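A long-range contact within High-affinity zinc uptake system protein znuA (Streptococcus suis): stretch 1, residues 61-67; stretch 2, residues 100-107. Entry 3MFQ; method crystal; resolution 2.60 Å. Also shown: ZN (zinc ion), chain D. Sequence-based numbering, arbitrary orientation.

Stretch 1 61-67: YHGLHFE
Stretch 2, residues 100-107: IVDPHFWF

Residues 61-67 form an irregular loop that plugs into a bend of stretch 100-107, with no direct hydrogen bond between the two; the fit is one of shape, burying 431 Å² summed over both sides. Stretch 2 begins as a strand at Ile-100 and Val-101, turns at Pro-103 (phi/psi -78/-17), passes through His-104 (-77/58) and continues with helical angles over residues 105-107. Register is set where the CA atoms of Leu-64 and Pro-103 lie 5.1 Å apart.

The principal bump is Leu-64, at the tip of a type I' turn from Gly-63 to Phe-66, closed by Phe-66 N to Gly-63 O at 2.8 Å. Leu-64 (54/27) and His-65 (63/20) both take left-handed angles; Gly-63 (103/-159) has a conformation in which a CB would jam against the carbonyl O of His-62. Leu-64 (chi1 m, chi2 t) points toward a hollow lined by Val-101, Pro-103 and Phe-105: its CB lies 4.1 Å from Val-101 CG1 and 4.0 Å from Pro-103 CB, while its CD1 reaches 3.9 Å from Phe-105 CD1 and 3.9 Å from Asp-102 O. Val-101 is p at chi1. Pro-103 CB, on a ring with C-gamma endo pucker, faces the notch formed by Leu-64 and Phe-66, 3.7 Å from Leu-64 O and 3.7 Å from Phe-66 CB.

Deeper in, aromatic rings interlock. Phe-66 (chi1 t, chi2 40°) offers a face to the edge of Trp-106 (chi1 p, chi2 88°): Phe-66 CZ is 3.6 Å from Trp-106 CH2, with six-membered ring centroids 4.8 Å apart and planes at 51°. The His-62 ring (chi1 m) meets the face of Trp-106 edge-on, offset, at 87° with centroids 5.1 Å apart, and lies obliquely to Phe-105 (chi1 p, chi2 -90°), centroids 5.9 Å apart. The indole thus presents its edge to one ring and its face to another.

Polar contacts lie around the apolar fit: one water joins the stretches, and the remaining bonds are internal to each. The O of water 1 donates to Val-101 O at 3.0 Å and, weakly, to Leu-64 O at 3.3 Å. His-62 N donates a weak hydrogen bond to Glu-67 OE2 at 3.3 Å across the loop. Asp-102 (chi1 t) points away from stretch 1, and its OD1 accepts from His-104 N at 2.9 Å and from His-104 ND1 at 2.6 Å. The His-104 side chain (chi1 m, chi2 96°) also places NE2 2.2 Å from the zinc ion ZN, which has four further ligand atoms elsewhere in the structure.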

ATOM      1  N   TYR A  61       3.720  12.271   4.979  1.00 52.45           N
ATOM      2  CA  TYR A  61       2.902  11.645   3.945  1.00 51.82           C
ATOM      3  C   TYR A  61       3.745  10.814   2.982  1.00 51.91           C
ATOM      4  O   TYR A  61       4.972  10.914   2.968  1.00 49.82           O
ATOM      5  CB  TYR A  61       2.095  12.697   3.179  1.00 51.12           C
ATOM      6  CG  TYR A  61       2.932  13.621   2.322  1.00 53.02           C
ATOM      7  CD1 TYR A  61       3.774  14.564   2.896  1.00 53.31           C
ATOM      8  CD2 TYR A  61       2.871  13.556   0.936  1.00 54.26           C
ATOM      9  CE1 TYR A  61       4.536  15.412   2.114  1.00 53.85           C
ATOM     10  CE2 TYR A  61       3.630  14.402   0.146  1.00 53.43           C
ATOM     11  CZ  TYR A  61       4.461  15.326   0.740  1.00 55.08           C
ATOM     12  OH  TYR A  61       5.217  16.167  -0.046  1.00 52.80           O
ATOM     13  N   HIS A  62       3.074   9.994   2.178  1.00 48.74           N
ATOM     14  CA  HIS A  62       3.745   9.125   1.218  1.00 44.79           C
ATOM     15  C   HIS A  62       4.405   9.926   0.106  1.00 49.28           C
ATOM     16  O   HIS A  62       5.624   9.895  -0.061  1.00 51.07           O
ATOM     17  CB  HIS A  62       2.744   8.147   0.602  1.00 44.87           C
ATOM     18  CG  HIS A  62       2.160   7.177   1.578  1.00 45.58           C
ATOM     19  ND1 HIS A  62       1.535   7.576   2.740  1.00 46.25           N
ATOM     20  CD2 HIS A  62       2.090   5.824   1.559  1.00 43.35           C
ATOM     21  CE1 HIS A  62       1.118   6.510   3.400  1.00 45.05           C
ATOM     22  NE2 HIS A  62       1.440   5.436   2.704  1.00 44.04           N
ATOM     23  N   GLY A  63       3.589  10.642  -0.658  1.00 50.80           N
ATOM     24  CA  GLY A  63       4.068  11.347  -1.831  1.00 49.54           C
ATOM     25  C   GLY A  63       3.695  10.585  -3.086  1.00 55.27           C
ATOM     26  O   GLY A  63       2.771   9.770  -3.069  1.00 56.01           O
ATOM     27  N   LEU A  64       4.411  10.845  -4.175  1.00 57.55           N
ATOM     28  CA  LEU A  64       4.163  10.161  -5.440  1.00 53.37           C
ATOM     29  C   LEU A  64       2.701  10.285  -5.857  1.00 55.02           C
ATOM     30  O   LEU A  64       2.172   9.425  -6.561  1.00 56.68           O
ATOM     31  CB  LEU A  64       4.553   8.685  -5.334  1.00 49.24           C
ATOM     32  CG  LEU A  64       5.921   8.390  -4.720  1.00 51.56           C
ATOM     33  CD1 LEU A  64       6.233   6.906  -4.804  1.00 48.98           C
ATOM     34  CD2 LEU A  64       7.007   9.208  -5.400  1.00 53.60           C
ATOM     35  N   HIS A  65       2.054  11.359  -5.416  1.00 45.39           N
ATOM     36  CA  HIS A  65       0.658  11.614  -5.755  1.00 46.15           C
ATOM     37  C   HIS A  65      -0.270  10.531  -5.213  1.00 47.24           C
ATOM     38  O   HIS A  65      -1.394  10.371  -5.690  1.00 51.19           O
ATOM     39  CB  HIS A  65       0.484  11.738  -7.272  1.00 49.50           C
ATOM     40  CG  HIS A  65       1.185  12.916  -7.873  1.00 47.74           C
ATOM     41  ND1 HIS A  65       2.268  13.528  -7.269  1.00 51.47           N
ATOM     42  CD2 HIS A  65       0.973  13.587  -9.025  1.00 48.92           C
ATOM     43  CE1 HIS A  65       2.680  14.525  -8.024  1.00 51.91           C
ATOM     44  NE2 HIS A  65       1.914  14.587  -9.100  1.00 53.69           N
ATOM     45  N   PHE A  66       0.201   9.784  -4.219  1.00 51.63           N
ATOM     46  CA  PHE A  66      -0.624   8.754  -3.598  1.00 54.19           C
ATOM     47  C   PHE A  66      -1.912   9.363  -3.048  1.00 57.99           C
ATOM     48  O   PHE A  66      -3.012   8.921  -3.383  1.00 57.46           O
ATOM     49  CB  PHE A  66       0.151   8.023  -2.497  1.00 51.43           C
ATOM     50  CG  PHE A  66      -0.675   7.031  -1.724  1.00 52.88           C
ATOM     51  CD1 PHE A  66      -1.603   6.226  -2.369  1.00 54.65           C
ATOM     52  CD2 PHE A  66      -0.516   6.896  -0.355  1.00 52.14           C
ATOM     53  CE1 PHE A  66      -2.363   5.310  -1.658  1.00 54.61           C
ATOM     54  CE2 PHE A  66      -1.271   5.982   0.360  1.00 52.36           C
ATOM     55  CZ  PHE A  66      -2.195   5.189  -0.293  1.00 53.88           C
ATOM     56  N   GLU A  67      -1.766  10.386  -2.212  1.00 59.89           N
ATOM     57  CA  GLU A  67      -2.912  11.107  -1.680  1.00 55.85           C
ATOM     58  C   GLU A  67      -3.753  11.688  -2.814  1.00 60.97           C
ATOM     59  O   GLU A  67      -4.933  11.969  -2.636  1.00 63.14           O
ATOM     60  CB  GLU A  67      -2.466  12.203  -0.714  1.00 53.02           C
ATOM     61  CG  GLU A  67      -2.023  11.687   0.650  1.00 54.89           C
ATOM     62  CD  GLU A  67      -0.576  11.235   0.674  1.00 54.99           C
ATOM     63  OE1 GLU A  67       0.060  11.220  -0.398  1.00 56.98           O
ATOM     64  OE2 GLU A  67      -0.073  10.901   1.767  1.00 52.27           O
ATOM     65  N   ILE A 100       4.053   8.237 -15.567  1.00 62.13           N
ATOM     66  CA  ILE A 100       3.280   8.414 -14.348  1.00 60.29           C
ATOM     67  C   ILE A 100       3.976   7.463 -13.379  1.00 58.80           C
ATOM     68  O   ILE A 100       4.326   6.342 -13.744  1.00 63.77           O
ATOM     69  CB  ILE A 100       1.776   8.087 -14.431  1.00 62.42           C
ATOM     70  CG1 ILE A 100       1.037   9.218 -15.145  1.00 67.10           C
ATOM     71  CG2 ILE A 100       1.186   7.866 -13.047  1.00 63.90           C
ATOM     72  CD1 ILE A 100       1.317  10.587 -14.559  1.00 65.25           C
ATOM     73  N   VAL A 101       4.181   7.917 -12.146  1.00 49.22           N
ATOM     74  CA  VAL A 101       4.844   7.110 -11.127  1.00 45.07           C
ATOM     75  C   VAL A 101       3.851   6.248 -10.349  1.00 44.53           C
ATOM     76  O   VAL A 101       2.730   6.672 -10.070  1.00 46.19           O
ATOM     77  CB  VAL A 101       5.638   7.994 -10.139  1.00 44.21           C
ATOM     78  CG1 VAL A 101       4.716   8.988  -9.451  1.00 44.14           C
ATOM     79  CG2 VAL A 101       6.363   7.137  -9.114  1.00 41.87           C
ATOM     80  N   ASP A 102       4.270   5.032 -10.009  1.00 69.72           N
ATOM     81  CA  ASP A 102       3.470   4.132  -9.188  1.00 69.15           C
ATOM     82  C   ASP A 102       3.756   4.404  -7.711  1.00 67.77           C
ATOM     83  O   ASP A 102       4.883   4.233  -7.249  1.00 68.66           O
ATOM     84  CB  ASP A 102       3.780   2.674  -9.541  1.00 67.00           C
ATOM     85  CG  ASP A 102       2.911   1.686  -8.786  1.00 70.57           C
ATOM     86  OD1 ASP A 102       2.282   2.084  -7.786  1.00 72.41           O
ATOM     87  OD2 ASP A 102       2.858   0.504  -9.193  1.00 70.68           O
ATOM     88  N   PRO A 103       2.727   4.833  -6.966  1.00 43.95           N
ATOM     89  CA  PRO A 103       2.876   5.264  -5.570  1.00 42.44           C
ATOM     90  C   PRO A 103       2.998   4.115  -4.570  1.00 42.43           C
ATOM     91  O   PRO A 103       3.430   4.344  -3.441  1.00 42.45           O
ATOM     92  CB  PRO A 103       1.581   6.037  -5.311  1.00 42.50           C
ATOM     93  CG  PRO A 103       0.586   5.410  -6.222  1.00 43.05           C
ATOM     94  CD  PRO A 103       1.344   4.991  -7.451  1.00 42.50           C
ATOM     95  N   HIS A 104       2.627   2.906  -4.976  1.00 42.15           N
ATOM     96  CA  HIS A 104       2.569   1.774  -4.057  1.00 41.47           C
ATOM     97  C   HIS A 104       3.947   1.199  -3.745  1.00 42.32           C
ATOM     98  O   HIS A 104       4.190   0.013  -3.949  1.00 44.63           O
ATOM     99  CB  HIS A 104       1.672   0.678  -4.631  1.00 41.57           C
ATOM    100  CG  HIS A 104       0.344   1.177  -5.106  1.00 43.35           C
ATOM    101  ND1 HIS A 104       0.099   1.498  -6.423  1.00 44.01           N
ATOM    102  CD2 HIS A 104      -0.808   1.416  -4.440  1.00 44.76           C
ATOM    103  CE1 HIS A 104      -1.150   1.909  -6.550  1.00 46.63           C
ATOM    104  NE2 HIS A 104      -1.722   1.869  -5.359  1.00 43.73           N
ATOM    105  N   PHE A 105       4.834   2.041  -3.227  1.00 36.85           N
ATOM    106  CA  PHE A 105       6.219   1.657  -2.968  1.00 38.03           C
ATOM    107  C   PHE A 105       6.392   0.781  -1.728  1.00 38.31           C
ATOM    108  O   PHE A 105       7.415   0.115  -1.574  1.00 38.32           O
ATOM    109  CB  PHE A 105       7.068   2.912  -2.793  1.00 37.71           C
ATOM    110  CG  PHE A 105       6.722   3.698  -1.567  1.00 35.60           C
ATOM    111  CD1 PHE A 105       5.768   4.697  -1.615  1.00 38.81           C
ATOM    112  CD2 PHE A 105       7.333   3.421  -0.357  1.00 36.32           C
ATOM    113  CE1 PHE A 105       5.441   5.415  -0.481  1.00 40.20           C
ATOM    114  CE2 PHE A 105       7.011   4.134   0.779  1.00 37.00           C
ATOM    115  CZ  PHE A 105       6.063   5.134   0.717  1.00 36.72           C
ATOM    116  N   TRP A 106       5.406   0.797  -0.839  1.00 42.52           N
ATOM    117  CA  TRP A 106       5.551   0.167   0.475  1.00 42.14           C
ATOM    118  C   TRP A 106       5.634  -1.362   0.451  1.00 41.26           C
ATOM    119  O   TRP A 106       6.045  -1.975   1.436  1.00 41.03           O
ATOM    120  CB  TRP A 106       4.441   0.629   1.428  1.00 39.25           C
ATOM    121  CG  TRP A 106       3.074   0.538   0.843  1.00 38.90           C
ATOM    122  CD1 TRP A 106       2.238  -0.537   0.878  1.00 40.09           C
ATOM    123  CD2 TRP A 106       2.378   1.566   0.134  1.00 38.95           C
ATOM    124  NE1 TRP A 106       1.062  -0.244   0.233  1.00 39.50           N
ATOM    125  CE2 TRP A 106       1.123   1.042  -0.233  1.00 39.87           C
ATOM    126  CE3 TRP A 106       2.693   2.878  -0.225  1.00 37.53           C
ATOM    127  CZ2 TRP A 106       0.185   1.785  -0.942  1.00 39.71           C
ATOM    128  CZ3 TRP A 106       1.759   3.612  -0.929  1.00 40.98           C
ATOM    129  CH2 TRP A 106       0.520   3.064  -1.281  1.00 39.25           C
ATOM    130  N   PHE A 107       5.249  -1.975  -0.665  1.00 38.35           N
ATOM    131  CA  PHE A 107       5.356  -3.425  -0.798  1.00 34.63           C
ATOM    132  C   PHE A 107       6.769  -3.843  -1.201  1.00 36.42           C
ATOM    133  O   PHE A 107       7.111  -5.024  -1.170  1.00 36.43           O
ATOM    134  CB  PHE A 107       4.320  -3.967  -1.784  1.00 34.54           C
ATOM    135  CG  PHE A 107       2.906  -3.867  -1.290  1.00 36.23           C
ATOM    136  CD1 PHE A 107       2.501  -4.561  -0.162  1.00 36.54           C
ATOM    137  CD2 PHE A 107       1.978  -3.087  -1.959  1.00 36.41           C
ATOM    138  CE1 PHE A 107       1.198  -4.472   0.295  1.00 34.91           C
ATOM    139  CE2 PHE A 107       0.673  -2.995  -1.506  1.00 36.50           C
ATOM    140  CZ  PHE A 107       0.284  -3.688  -0.379  1.00 36.04           C
TER
HETATM  141 ZN    ZN D 401      -3.843   2.149  -4.998  1.00 48.28          ZN
HETATM  142  O   HOH W   1       0.754   8.852  -9.524  1.00 28.20           O